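Local coordinates for protein glycosyl hydrolase family 88 (Pedobacter heparinus, PDB 3WIW) that acts as an unsaturated glucuronyl hydrolase specific for heparin, probably releasing the unsaturated uronic acid from lyase-generated fragments, at residues W244-A249 against D305-A310; D287-W292 against E334-T339; W250-Y255 against H273-I278. All coordinates share one frame; numbering follows the deposited sequence.

The three contacts illustrate how helices of an alpha6/alpha6-barrel are joined around a predicted substrate site. Interaction 1 is the innermost: its Arg246, a predicted substrate-binding residue, has its side chain about 5 Å from that of Asp174, the predicted proton donor, and about 7 Å from a bound HEPES buffer molecule (EPE). Interaction 3 continues along the same helix 245-262 and packs it on helix 265-279; the two centres lie 11 Å apart. Interaction 2, centred 10 Å from interaction 1, is tied to it through the loop 287-292, whose Trp292 O and Pro290 O probably accept hydrogen bonds from Ala245 N and Asp305 N. Interactions 2 and 3 do not touch.

Interaction 1 of 3, residues W244-A249 against D305-A310; sequences WARGQA and DASAAA
Arg246 NH1 is gripped by three acceptors: Asp305 OD2, Ser307 OG and, beyond the two segments, the carbonyl oxygen of Val361, while Arg246 NH2 bonds to Gly362 O. The pairing of Arg246 NH1 with Asp305 OD2 at 3.0 Å is a salt bridge, though as a hydrogen bond it is weak and bent; the guanidinium and carboxylate planes stand 84° apart. Ser307 OG, 3.3 Å from Arg246 NH1, lies out of the guanidinium plane. This hydroxyl takes the crowded place between its backbone N and carbonyl carbon, and from there it donates to Asp305 OD1 at 2.8 Å. Asp305 is the N-cap of its helix, with OD1 also taking a weak bond from Ser307 N and another bond from Val361 N. A water bridges Arg246 N to Asp305 OD2, to which it donates over 2.6 Å.

Helices 245-262 and 306-322 start side by side; over 245-249 and 306-310 their axes run nearly parallel, 14° apart and 8.4 Å from each other, as expected for inner helices of an alpha6/alpha6-barrel. Small residues permit this approach: Ala308 CB sits 3.7 Å from Arg246 N, between Ala245 CB and Ala249 CB. An alanine in place of Arg246, lacking the guanidinium and its bonds to Asp305, Ser307, Val361 and Gly362, would probably loosen the hold between the two helix starts and weaken substrate binding at this predicted site. The Arg246 chain leaves with CG anti to the backbone N (chi1 -175°) and bends at chi3, so that Trp244 CZ2 lies 3.3 Å above the plane of the Arg246 guanidinium.

Interaction 2 of 3, residues D287-W292 against E334-T339; sequences DKIPLW and EDILKT
Polar contacts come first, and they begin within the loop. Asp287 CG occupies the crowded position between backbone N and carbonyl carbon (chi1 65°), which folds OD1 back to accept from the main chain two residues on: the bond from Ile289 N to Asp287 OD1 is 3.1 Å long and nearly straight at 168°, reaching the carboxylate from above its plane. This is an Asx turn, and Lys288 at its middle has a positive phi. The same OD1 forms a salt bridge with Arg304, so the turn is fixed by a charge as well as by an amide. Turned this way, the loop brings Asp287 O to 3.1 Å from Thr339 OG1 on helix 327-340.

The ionic part is looser. Lys288 NZ lies 3.9 Å from Asp335 OD2, a long salt bridge, and Asp335 OD2 has a second cationic partner in Lys331. More of the contact between the two side chains is aliphatic: Lys288 runs extended and bends only at its last torsion, crossing Asp335 obliquely with Lys288 CD 3.6 Å from Asp335 CB.

Apolar contacts fill the inner side. Ile289 and Thr339 meet tip to tip, Ile289 CG1 coming to 3.5 Å from Thr339 CG2, while Ile289 CD1 reaches Ile336 CG2 at 4.1 Å. Ile336 CG1 rests on Lys288, 3.7 Å from Lys288 CB.

Beneath this layer, Ala309 of helix 306-322 touches both Ile289 and Ile336, and Leu337 faces helix 375-392. The loop thus lies where the start of helix 306-322 meets the C-terminal half of helix 327-340, its far end bonded through the backbone of Trp292 to Ala245 at the start of helix 245-262.

Interaction 3 of 3, residues W250-Y255 against H273-I278; sequences WGLYGY and HIAAFI
The ring of Tyr255 is the flat group that enters the interface, met obliquely by Ile274 CD1, which lies 3.9 Å from Tyr255 CD2; the two side chains cross at about a right angle. His270 packs edge-to-face with the same ring, and the hydroxyl of Tyr255 is hydrogen-bonded to Ala202 O. Trp250, a predicted substrate-binding residue, turns its indole to the other side of its helix, against Phe119.

Leu252 carries the centre. Leu252 CB, set by the backbone, packs 3.8 Å from Ile274 CG2; with CG anti to the backbone N (chi1 176°), the branch carries Leu252 CD1 to 3.9 Å from Ala275 CB. Ile278 CD1 adds a looser touch on Leu252 CB. At Gly251 the surface is bare backbone, and Ile274 CD1 approaches Gly251 O to 3.8 Å.

Helices 245-262 and 265-279 follow one another; their segments 250-255 and 273-278 cross at -152°, with axes 9.5 Å apart: an antiparallel helical hairpin, the repeating element of an alpha6/alpha6-barrel. Around it, Ala315 and Leu316 of helix 306-322 reach Leu252, whereas helices 175-188 and 192-208 pack on Tyr255.

Interaction 1 of 3, residues W244-A249 against D305-A310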
ATOM      1  N   TRP A 244       4.150  14.733   1.491  1.00  8.93           N
ATOM      2  CA  TRP A 244       2.837  14.099   1.545  1.00  8.64           C
ATOM      3  C   TRP A 244       2.972  12.794   2.330  1.00  8.14           C
ATOM      4  O   TRP A 244       3.836  11.981   1.995  1.00  8.40           O
ATOM      5  CB  TRP A 244       2.357  13.877   0.100  1.00  9.06           C
ATOM      6  CG  TRP A 244       1.128  13.033  -0.036  1.00  9.29           C
ATOM      7  CD1 TRP A 244      -0.055  13.171   0.629  1.00 11.19           C
ATOM      8  CD2 TRP A 244       0.976  11.905  -0.917  1.00  9.19           C
ATOM      9  NE1 TRP A 244      -0.946  12.201   0.195  1.00 10.90           N
ATOM     10  CE2 TRP A 244      -0.326  11.406  -0.741  1.00 10.31           C
ATOM     11  CE3 TRP A 244       1.815  11.281  -1.858  1.00 10.32           C
ATOM     12  CZ2 TRP A 244      -0.814  10.302  -1.458  1.00  9.98           C
ATOM     13  CZ3 TRP A 244       1.347  10.168  -2.542  1.00 10.18           C
ATOM     14  CH2 TRP A 244       0.042   9.688  -2.333  1.00 10.14           C
ATOM     15  N   ALA A 245       2.172  12.576   3.377  1.00  7.93           N
ATOM     16  CA  ALA A 245       2.500  11.488   4.319  1.00  7.69           C
ATOM     17  C   ALA A 245       2.389  10.103   3.687  1.00  7.35           C
ATOM     18  O   ALA A 245       3.295   9.265   3.870  1.00  8.39           O
ATOM     19  CB  ALA A 245       1.653  11.570   5.576  1.00  8.64           C
ATOM     20  N   ARG A 246       1.307   9.826   2.963  1.00  7.97           N
ATOM     21  CA  ARG A 246       1.177   8.515   2.347  1.00  7.92           C
ATOM     22  C   ARG A 246       2.292   8.290   1.313  1.00  7.34           C
ATOM     23  O   ARG A 246       2.802   7.188   1.181  1.00  7.87           O
ATOM     24  CB  ARG A 246      -0.234   8.264   1.798  1.00  8.79           C
ATOM     25  CG  ARG A 246      -0.391   6.846   1.260  1.00  8.70           C
ATOM     26  CD  ARG A 246      -1.849   6.470   1.038  1.00  8.90           C
ATOM     27  NE  ARG A 246      -2.532   7.275   0.021  1.00  8.78           N
ATOM     28  CZ  ARG A 246      -3.404   8.254   0.290  1.00  8.59           C
ATOM     29  NH1 ARG A 246      -3.667   8.622   1.544  1.00  8.77           N
ATOM     30  NH2 ARG A 246      -3.991   8.908  -0.708  1.00  9.65           N
ATOM     31  N   GLY A 247       2.705   9.346   0.629  1.00  7.67           N
ATOM     32  CA  GLY A 247       3.846   9.242  -0.266  1.00  8.57           C
ATOM     33  C   GLY A 247       5.129   8.873   0.452  1.00  8.52           C
ATOM     34  O   GLY A 247       5.905   8.055  -0.054  1.00  8.62           O
ATOM     35  N   GLN A 248       5.372   9.476   1.613  1.00  8.91           N
ATOM     36  CA  GLN A 248       6.566   9.108   2.376  1.00  8.72           C
ATOM     37  C   GLN A 248       6.489   7.622   2.741  1.00  8.13           C
ATOM     38  O   GLN A 248       7.507   6.911   2.661  1.00  9.34           O
ATOM     39  CB  GLN A 248       6.713   9.941   3.655  1.00  9.12           C
ATOM     40  CG  GLN A 248       6.613  11.462   3.479  1.00  9.57           C
ATOM     41  CD  GLN A 248       7.447  11.985   2.303  1.00  8.76           C
ATOM     42  OE1 GLN A 248       8.685  11.963   2.320  1.00  9.41           O
ATOM     43  NE2 GLN A 248       6.764  12.483   1.280  1.00  9.61           N
ATOM     44  N   ALA A 249       5.290   7.169   3.123  1.00  7.93           N
ATOM     45  CA  ALA A 249       5.045   5.774   3.480  1.00  7.38           C
ATOM     46  C   ALA A 249       5.294   4.849   2.281  1.00  7.68           C
ATOM     47  O   ALA A 249       5.960   3.821   2.433  1.00  8.07           O
ATOM     48  CB  ALA A 249       3.629   5.592   3.975  1.00  9.11           C
ATOM     49  N   ASP A 305      -3.797  10.776   8.772  1.00  8.71           N
ATOM     50  CA  ASP A 305      -4.034   9.822   7.697  1.00  7.98           C
ATOM     51  C   ASP A 305      -3.651   8.427   8.173  1.00  8.56           C
ATOM     52  O   ASP A 305      -2.457   8.013   8.115  1.00  8.81           O
ATOM     53  CB  ASP A 305      -3.235  10.219   6.446  1.00  9.43           C
ATOM     54  CG  ASP A 305      -3.472   9.277   5.280  1.00  9.27           C
ATOM     55  OD1 ASP A 305      -4.509   8.550   5.293  1.00  9.51           O
ATOM     56  OD2 ASP A 305      -2.636   9.258   4.340  1.00 10.40           O
ATOM     57  N   ALA A 306      -4.666   7.687   8.619  1.00  8.28           N
ATOM     58  CA  ALA A 306      -4.446   6.336   9.114  1.00  8.68           C
ATOM     59  C   ALA A 306      -3.801   5.440   8.051  1.00  8.27           C
ATOM     60  O   ALA A 306      -3.007   4.570   8.398  1.00  9.08           O
ATOM     61  CB  ALA A 306      -5.738   5.711   9.605  1.00  9.65           C
ATOM     62  N   SER A 307      -4.125   5.625   6.764  1.00  8.33           N
ATOM     63  CA  SER A 307      -3.574   4.758   5.721  1.00  7.84           C
ATOM     64  C   SER A 307      -2.052   4.877   5.693  1.00  8.31           C
ATOM     65  O   SER A 307      -1.346   3.868   5.584  1.00  8.59           O
ATOM     66  CB  SER A 307      -4.200   5.077   4.359  1.00  8.01           C
ATOM     67  OG  SER A 307      -3.769   6.318   3.835  1.00  9.03           O
ATOM     68  N   ALA A 308      -1.531   6.099   5.817  1.00  8.18           N
ATOM     69  CA  ALA A 308      -0.082   6.294   5.874  1.00  8.49           C
ATOM     70  C   ALA A 308       0.506   5.561   7.083  1.00  8.25           C
ATOM     71  O   ALA A 308       1.581   4.947   6.981  1.00  8.78           O
ATOM     72  CB  ALA A 308       0.269   7.778   5.911  1.00  8.87           C
ATOM     73  N   ALA A 309      -0.148   5.682   8.248  1.00  7.74           N
ATOM     74  CA  ALA A 309       0.316   4.986   9.457  1.00  8.20           C
ATOM     75  C   ALA A 309       0.376   3.483   9.219  1.00  8.04           C
ATOM     76  O   ALA A 309       1.340   2.844   9.637  1.00  8.95           O
ATOM     77  CB  ALA A 309      -0.581   5.274  10.632  1.00  9.23           C
ATOM     78  N   ALA A 310      -0.655   2.907   8.589  1.00  8.33           N
ATOM     79  CA  ALA A 310      -0.700   1.457   8.401  1.00  8.95           C
ATOM     80  C   ALA A 310       0.430   0.992   7.473  1.00  8.76           C
ATOM     81  O   ALA A 310       1.068  -0.043   7.735  1.00  9.54           O
ATOM     82  CB  ALA A 310      -2.051   1.042   7.864  1.00  9.60           C
TER
HETATM   83  O   HOH W   1      -1.221  11.289   3.394  1.00  9.04           O

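Interaction 2 of 3, residues D287-W292 against E334-T339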
ATOM      1  N   ASP A 287       1.071  10.198  18.979  1.00 12.62           N
ATOM      2  CA  ASP A 287       0.443   8.881  18.835  1.00 12.32           C
ATOM      3  C   ASP A 287       0.879   8.163  17.554  1.00 12.06           C
ATOM      4  O   ASP A 287       0.390   7.077  17.270  1.00 12.62           O
ATOM      5  CB  ASP A 287      -1.087   8.967  18.908  1.00 13.61           C
ATOM      6  CG  ASP A 287      -1.709   9.749  17.769  1.00 13.78           C
ATOM      7  OD1 ASP A 287      -1.033  10.038  16.763  1.00 13.70           O
ATOM      8  OD2 ASP A 287      -2.914  10.044  17.876  1.00 15.12           O
ATOM      9  N   LYS A 288       1.773   8.782  16.779  1.00 10.95           N
ATOM     10  CA  LYS A 288       2.423   8.177  15.610  1.00 11.57           C
ATOM     11  C   LYS A 288       1.516   7.945  14.406  1.00 10.94           C
ATOM     12  O   LYS A 288       1.897   7.222  13.494  1.00 11.27           O
ATOM     13  CB  LYS A 288       3.188   6.905  16.006  1.00 13.15           C
ATOM     14  CG  LYS A 288       4.277   7.223  17.022  1.00 15.83           C
ATOM     15  CD  LYS A 288       5.025   6.004  17.497  1.00 18.33           C
ATOM     16  CE  LYS A 288       6.165   6.415  18.388  1.00 20.96           C
ATOM     17  NZ  LYS A 288       5.613   7.070  19.607  1.00 24.42           N
ATOM     18  N   ILE A 289       0.353   8.601  14.364  1.00  9.99           N
ATOM     19  CA  ILE A 289      -0.460   8.589  13.159  1.00 10.45           C
ATOM     20  C   ILE A 289      -0.181   9.889  12.406  1.00 10.14           C
ATOM     21  O   ILE A 289      -0.487  10.966  12.912  1.00 10.14           O
ATOM     22  CB  ILE A 289      -1.957   8.469  13.458  1.00 10.06           C
ATOM     23  CG1 ILE A 289      -2.231   7.360  14.474  1.00 11.30           C
ATOM     24  CG2 ILE A 289      -2.725   8.280  12.138  1.00 10.26           C
ATOM     25  CD1 ILE A 289      -1.654   5.985  14.074  1.00 11.99           C
ATOM     26  N   PRO A 290       0.479   9.804  11.248  1.00  9.28           N
ATOM     27  CA  PRO A 290       0.940  11.066  10.639  1.00  9.71           C
ATOM     28  C   PRO A 290      -0.161  12.057  10.283  1.00  9.52           C
ATOM     29  O   PRO A 290      -1.292  11.677   9.982  1.00  9.86           O
ATOM     30  CB  PRO A 290       1.632  10.602   9.339  1.00 10.54           C
ATOM     31  CG  PRO A 290       2.054   9.184   9.638  1.00 11.38           C
ATOM     32  CD  PRO A 290       0.939   8.623  10.488  1.00 10.23           C
ATOM     33  N   LEU A 291       0.178  13.344  10.327  1.00  8.62           N
ATOM     34  CA  LEU A 291      -0.624  14.347   9.628  1.00  8.45           C
ATOM     35  C   LEU A 291      -0.689  13.984   8.148  1.00  8.26           C
ATOM     36  O   LEU A 291       0.206  13.337   7.619  1.00  9.47           O
ATOM     37  CB  LEU A 291       0.046  15.697   9.780  1.00 10.13           C
ATOM     38  CG  LEU A 291       0.455  16.089  11.207  1.00 11.12           C
ATOM     39  CD1 LEU A 291       1.132  17.480  11.185  1.00 12.49           C
ATOM     40  CD2 LEU A 291      -0.731  16.005  12.176  1.00 11.94           C
ATOM     41  N   TRP A 292      -1.718  14.436   7.444  1.00  9.00           N
ATOM     42  CA  TRP A 292      -1.850  14.007   6.059  1.00  8.46           C
ATOM     43  C   TRP A 292      -0.662  14.474   5.196  1.00  8.34           C
ATOM     44  O   TRP A 292      -0.303  13.830   4.205  1.00  8.37           O
ATOM     45  CB  TRP A 292      -3.190  14.485   5.484  1.00  8.93           C
ATOM     46  CG  TRP A 292      -3.219  15.961   5.281  1.00  7.87           C
ATOM     47  CD1 TRP A 292      -3.490  16.921   6.233  1.00  8.26           C
ATOM     48  CD2 TRP A 292      -2.926  16.668   4.077  1.00  8.52           C
ATOM     49  NE1 TRP A 292      -3.351  18.185   5.675  1.00 10.28           N
ATOM     50  CE2 TRP A 292      -3.010  18.049   4.349  1.00  9.53           C
ATOM     51  CE3 TRP A 292      -2.579  16.257   2.782  1.00  8.34           C
ATOM     52  CZ2 TRP A 292      -2.793  19.023   3.354  1.00  9.94           C
ATOM     53  CZ3 TRP A 292      -2.360  17.226   1.794  1.00  9.32           C
ATOM     54  CH2 TRP A 292      -2.458  18.588   2.097  1.00 10.34           C
ATOM     55  N   GLU A 334       4.888  -1.196  16.494  1.00 11.29           N
ATOM     56  CA  GLU A 334       4.005  -1.666  17.550  1.00 12.40           C
ATOM     57  C   GLU A 334       3.172  -0.522  18.130  1.00 13.07           C
ATOM     58  O   GLU A 334       1.961  -0.669  18.366  1.00 13.41           O
ATOM     59  CB  GLU A 334       4.834  -2.342  18.636  1.00 13.61           C
ATOM     60  CG  GLU A 334       4.028  -2.895  19.787  1.00 15.83           C
ATOM     61  CD  GLU A 334       4.920  -3.589  20.797  1.00 18.30           C
ATOM     62  OE1 GLU A 334       4.895  -4.833  20.863  1.00 19.42           O
ATOM     63  OE2 GLU A 334       5.654  -2.888  21.527  1.00 20.90           O
ATOM     64  N   ASP A 335       3.814   0.627  18.362  1.00 12.35           N
ATOM     65  CA  ASP A 335       3.112   1.790  18.914  1.00 13.33           C
ATOM     66  C   ASP A 335       2.051   2.271  17.922  1.00 11.87           C
ATOM     67  O   ASP A 335       0.934   2.596  18.326  1.00 13.45           O
ATOM     68  CB  ASP A 335       4.086   2.929  19.194  1.00 16.51           C
ATOM     69  CG  ASP A 335       4.991   2.662  20.385  1.00 21.46           C
ATOM     70  OD1 ASP A 335       4.649   1.809  21.243  1.00 23.17           O
ATOM     71  OD2 ASP A 335       6.054   3.327  20.468  1.00 23.51           O
ATOM     72  N   ILE A 336       2.372   2.315  16.622  1.00 10.44           N
ATOM     73  CA  ILE A 336       1.373   2.701  15.640  1.00 10.43           C
ATOM     74  C   ILE A 336       0.207   1.730  15.699  1.00 10.52           C
ATOM     75  O   ILE A 336      -0.960   2.147  15.693  1.00 11.68           O
ATOM     76  CB  ILE A 336       1.935   2.654  14.202  1.00 10.45           C
ATOM     77  CG1 ILE A 336       2.975   3.761  13.978  1.00 11.16           C
ATOM     78  CG2 ILE A 336       0.800   2.769  13.199  1.00 10.70           C
ATOM     79  CD1 ILE A 336       3.796   3.549  12.687  1.00 11.81           C
ATOM     80  N   LEU A 337       0.497   0.433  15.721  1.00 10.55           N
ATOM     81  CA  LEU A 337      -0.577  -0.550  15.733  1.00 11.18           C
ATOM     82  C   LEU A 337      -1.466  -0.459  16.969  1.00 12.43           C
ATOM     83  O   LEU A 337      -2.686  -0.655  16.872  1.00 12.56           O
ATOM     84  CB  LEU A 337      -0.034  -1.971  15.547  1.00 11.48           C
ATOM     85  CG  LEU A 337       0.584  -2.265  14.184  1.00 12.26           C
ATOM     86  CD1 LEU A 337       1.088  -3.699  14.201  1.00 13.93           C
ATOM     87  CD2 LEU A 337      -0.439  -2.037  13.081  1.00 13.80           C
ATOM     88  N   LYS A 338      -0.876  -0.152  18.121  1.00 12.05           N
ATOM     89  CA  LYS A 338      -1.691   0.032  19.307  1.00 13.15           C
ATOM     90  C   LYS A 338      -2.637   1.220  19.142  1.00 12.68           C
ATOM     91  O   LYS A 338      -3.793   1.140  19.546  1.00 14.11           O
ATOM     92  CB  LYS A 338      -0.815   0.164  20.538  1.00 14.61           C
ATOM     93  CG  LYS A 338      -0.247  -1.175  20.964  1.00 16.53           C
ATOM     94  CD  LYS A 338       0.794  -1.040  22.064  1.00 19.62           C
ATOM     95  CE  LYS A 338       1.198  -2.407  22.574  1.00 21.11           C
ATOM     96  NZ  LYS A 338       2.189  -2.328  23.671  1.00 23.48           N
ATOM     97  N   THR A 339      -2.171   2.316  18.544  1.00 11.72           N
ATOM     98  CA  THR A 339      -3.049   3.459  18.271  1.00 12.29           C
ATOM     99  C   THR A 339      -4.141   3.123  17.249  1.00 11.37           C
ATOM    100  O   THR A 339      -5.326   3.447  17.451  1.00 11.55           O
ATOM    101  CB  THR A 339      -2.244   4.701  17.814  1.00 13.66           C
ATOM    102  OG1 THR A 339      -1.319   5.081  18.842  1.00 15.96           O
ATOM    103  CG2 THR A 339      -3.176   5.885  17.537  1.00 14.22           C
TER

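Interaction 3 of 3, residues W250-Y255 against H273-I278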
ATOM      1  N   TRP A 250       4.791   5.201   1.097  1.00  7.88           N
ATOM      2  CA  TRP A 250       5.029   4.356  -0.088  1.00  8.15           C
ATOM      3  C   TRP A 250       6.528   4.240  -0.359  1.00  8.55           C
ATOM      4  O   TRP A 250       7.001   3.186  -0.770  1.00  9.88           O
ATOM      5  CB  TRP A 250       4.396   4.965  -1.317  1.00  8.45           C
ATOM      6  CG  TRP A 250       2.900   5.060  -1.422  1.00  7.76           C
ATOM      7  CD1 TRP A 250       2.234   6.082  -2.066  1.00  8.34           C
ATOM      8  CD2 TRP A 250       1.883   4.102  -1.040  1.00  8.57           C
ATOM      9  NE1 TRP A 250       0.886   5.852  -2.054  1.00  8.50           N
ATOM     10  CE2 TRP A 250       0.639   4.636  -1.456  1.00  8.31           C
ATOM     11  CE3 TRP A 250       1.893   2.868  -0.358  1.00  9.41           C
ATOM     12  CZ2 TRP A 250      -0.587   3.962  -1.268  1.00  8.49           C
ATOM     13  CZ3 TRP A 250       0.661   2.197  -0.154  1.00  9.82           C
ATOM     14  CH2 TRP A 250      -0.561   2.761  -0.606  1.00  9.10           C
ATOM     15  N   GLY A 251       7.294   5.320  -0.155  1.00  8.38           N
ATOM     16  CA  GLY A 251       8.740   5.276  -0.317  1.00  8.77           C
ATOM     17  C   GLY A 251       9.392   4.316   0.664  1.00  8.13           C
ATOM     18  O   GLY A 251      10.188   3.457   0.260  1.00  9.57           O
ATOM     19  N   LEU A 252       9.065   4.458   1.947  1.00  8.65           N
ATOM     20  CA  LEU A 252       9.621   3.565   2.961  1.00  9.05           C
ATOM     21  C   LEU A 252       9.328   2.099   2.609  1.00  9.19           C
ATOM     22  O   LEU A 252      10.221   1.239   2.613  1.00 10.06           O
ATOM     23  CB  LEU A 252       9.031   3.895   4.329  1.00  8.77           C
ATOM     24  CG  LEU A 252       9.476   2.969   5.456  1.00  9.45           C
ATOM     25  CD1 LEU A 252      10.998   3.015   5.679  1.00 10.88           C
ATOM     26  CD2 LEU A 252       8.715   3.304   6.749  1.00 11.69           C
ATOM     27  N   TYR A 253       8.059   1.819   2.338  1.00  7.75           N
ATOM     28  CA  TYR A 253       7.642   0.470   2.014  1.00  8.11           C
ATOM     29  C   TYR A 253       8.332  -0.011   0.730  1.00  8.33           C
ATOM     30  O   TYR A 253       8.800  -1.149   0.666  1.00  9.32           O
ATOM     31  CB  TYR A 253       6.136   0.455   1.864  1.00  8.92           C
ATOM     32  CG  TYR A 253       5.462  -0.892   1.846  1.00  8.45           C
ATOM     33  CD1 TYR A 253       5.650  -1.782   0.781  1.00  8.28           C
ATOM     34  CD2 TYR A 253       4.591  -1.269   2.869  1.00  8.83           C
ATOM     35  CE1 TYR A 253       4.976  -2.997   0.723  1.00  9.15           C
ATOM     36  CE2 TYR A 253       3.921  -2.486   2.830  1.00  9.52           C
ATOM     37  CZ  TYR A 253       4.109  -3.339   1.745  1.00  8.67           C
ATOM     38  OH  TYR A 253       3.416  -4.525   1.678  1.00 10.60           O
ATOM     39  N   GLY A 254       8.363   0.849  -0.292  1.00  9.04           N
ATOM     40  CA  GLY A 254       8.925   0.510  -1.593  1.00  9.20           C
ATOM     41  C   GLY A 254      10.362   0.010  -1.454  1.00  8.98           C
ATOM     42  O   GLY A 254      10.741  -0.961  -2.128  1.00  9.94           O
ATOM     43  N   TYR A 255      11.163   0.653  -0.601  1.00  9.02           N
ATOM     44  CA  TYR A 255      12.581   0.268  -0.464  1.00  9.61           C
ATOM     45  C   TYR A 255      12.766  -0.917   0.469  1.00 10.03           C
ATOM     46  O   TYR A 255      13.657  -1.728   0.235  1.00 11.25           O
ATOM     47  CB  TYR A 255      13.498   1.481  -0.144  1.00 10.04           C
ATOM     48  CG  TYR A 255      13.564   2.309  -1.393  1.00 10.21           C
ATOM     49  CD1 TYR A 255      14.345   1.881  -2.462  1.00 10.67           C
ATOM     50  CD2 TYR A 255      12.738   3.416  -1.579  1.00 10.45           C
ATOM     51  CE1 TYR A 255      14.366   2.564  -3.660  1.00 11.27           C
ATOM     52  CE2 TYR A 255      12.740   4.103  -2.778  1.00  9.70           C
ATOM     53  CZ  TYR A 255      13.545   3.660  -3.821  1.00  9.87           C
ATOM     54  OH  TYR A 255      13.513   4.341  -5.008  1.00 11.35           O
ATOM     55  N   HIS A 273      17.333   5.393   5.922  1.00 11.55           N
ATOM     56  CA  HIS A 273      17.359   6.866   5.872  1.00 11.83           C
ATOM     57  C   HIS A 273      15.942   7.438   5.859  1.00 11.45           C
ATOM     58  O   HIS A 273      15.638   8.394   6.589  1.00 11.60           O
ATOM     59  CB  HIS A 273      18.141   7.397   4.660  1.00 13.03           C
ATOM     60  CG  HIS A 273      19.616   7.151   4.724  1.00 14.64           C
ATOM     61  ND1 HIS A 273      20.386   7.512   5.808  1.00 17.07           N
ATOM     62  CD2 HIS A 273      20.472   6.607   3.820  1.00 16.18           C
ATOM     63  CE1 HIS A 273      21.645   7.186   5.581  1.00 17.26           C
ATOM     64  NE2 HIS A 273      21.722   6.634   4.383  1.00 17.40           N
ATOM     65  N   ILE A 274      15.066   6.845   5.057  1.00 11.06           N
ATOM     66  CA  ILE A 274      13.672   7.256   5.032  1.00 10.86           C
ATOM     67  C   ILE A 274      13.024   7.052   6.408  1.00 10.56           C
ATOM     68  O   ILE A 274      12.350   7.948   6.926  1.00 10.97           O
ATOM     69  CB  ILE A 274      12.880   6.498   3.947  1.00 10.79           C
ATOM     70  CG1 ILE A 274      13.388   6.864   2.546  1.00 10.58           C
ATOM     71  CG2 ILE A 274      11.376   6.823   4.069  1.00 11.10           C
ATOM     72  CD1 ILE A 274      12.838   5.916   1.470  1.00 11.46           C
ATOM     73  N   ALA A 275      13.293   5.908   7.030  1.00 11.36           N
ATOM     74  CA  ALA A 275      12.682   5.587   8.313  1.00 11.26           C
ATOM     75  C   ALA A 275      13.060   6.634   9.354  1.00 11.60           C
ATOM     76  O   ALA A 275      12.226   7.061  10.154  1.00 12.25           O
ATOM     77  CB  ALA A 275      13.104   4.201   8.781  1.00 11.58           C
ATOM     78  N   ALA A 276      14.320   7.051   9.367  1.00 11.87           N
ATOM     79  CA  ALA A 276      14.761   8.087  10.297  1.00 12.62           C
ATOM     80  C   ALA A 276      14.088   9.434  10.035  1.00 12.89           C
ATOM     81  O   ALA A 276      13.665  10.106  10.977  1.00 13.14           O
ATOM     82  CB  ALA A 276      16.290   8.217  10.268  1.00 13.24           C
ATOM     83  N   PHE A 277      13.982   9.830   8.769  1.00 12.42           N
ATOM     84  CA  PHE A 277      13.277  11.052   8.412  1.00 12.21           C
ATOM     85  C   PHE A 277      11.841  11.040   8.955  1.00 11.23           C
ATOM     86  O   PHE A 277      11.382  12.026   9.545  1.00 11.81           O
ATOM     87  CB  PHE A 277      13.282  11.264   6.890  1.00 12.60           C
ATOM     88  CG  PHE A 277      12.360  12.372   6.438  1.00 12.28           C
ATOM     89  CD1 PHE A 277      12.697  13.719   6.637  1.00 13.00           C
ATOM     90  CD2 PHE A 277      11.128  12.071   5.862  1.00 13.22           C
ATOM     91  CE1 PHE A 277      11.815  14.732   6.250  1.00 13.92           C
ATOM     92  CE2 PHE A 277      10.250  13.093   5.473  1.00 13.72           C
ATOM     93  CZ  PHE A 277      10.599  14.417   5.675  1.00 13.48           C
ATOM     94  N   ILE A 278      11.152   9.909   8.804  1.00 10.90           N
ATOM     95  CA  ILE A 278       9.773   9.756   9.264  1.00 10.90           C
ATOM     96  C   ILE A 278       9.686   9.696  10.797  1.00 11.97           C
ATOM     97  O   ILE A 278       8.948  10.472  11.426  1.00 12.11           O
ATOM     98  CB  ILE A 278       9.121   8.509   8.627  1.00 10.38           C
ATOM     99  CG1 ILE A 278       8.904   8.741   7.123  1.00 11.54           C
ATOM    100  CG2 ILE A 278       7.809   8.192   9.320  1.00 12.05           C
ATOM    101  CD1 ILE A 278       8.472   7.496   6.344  1.00 11.47           C
TER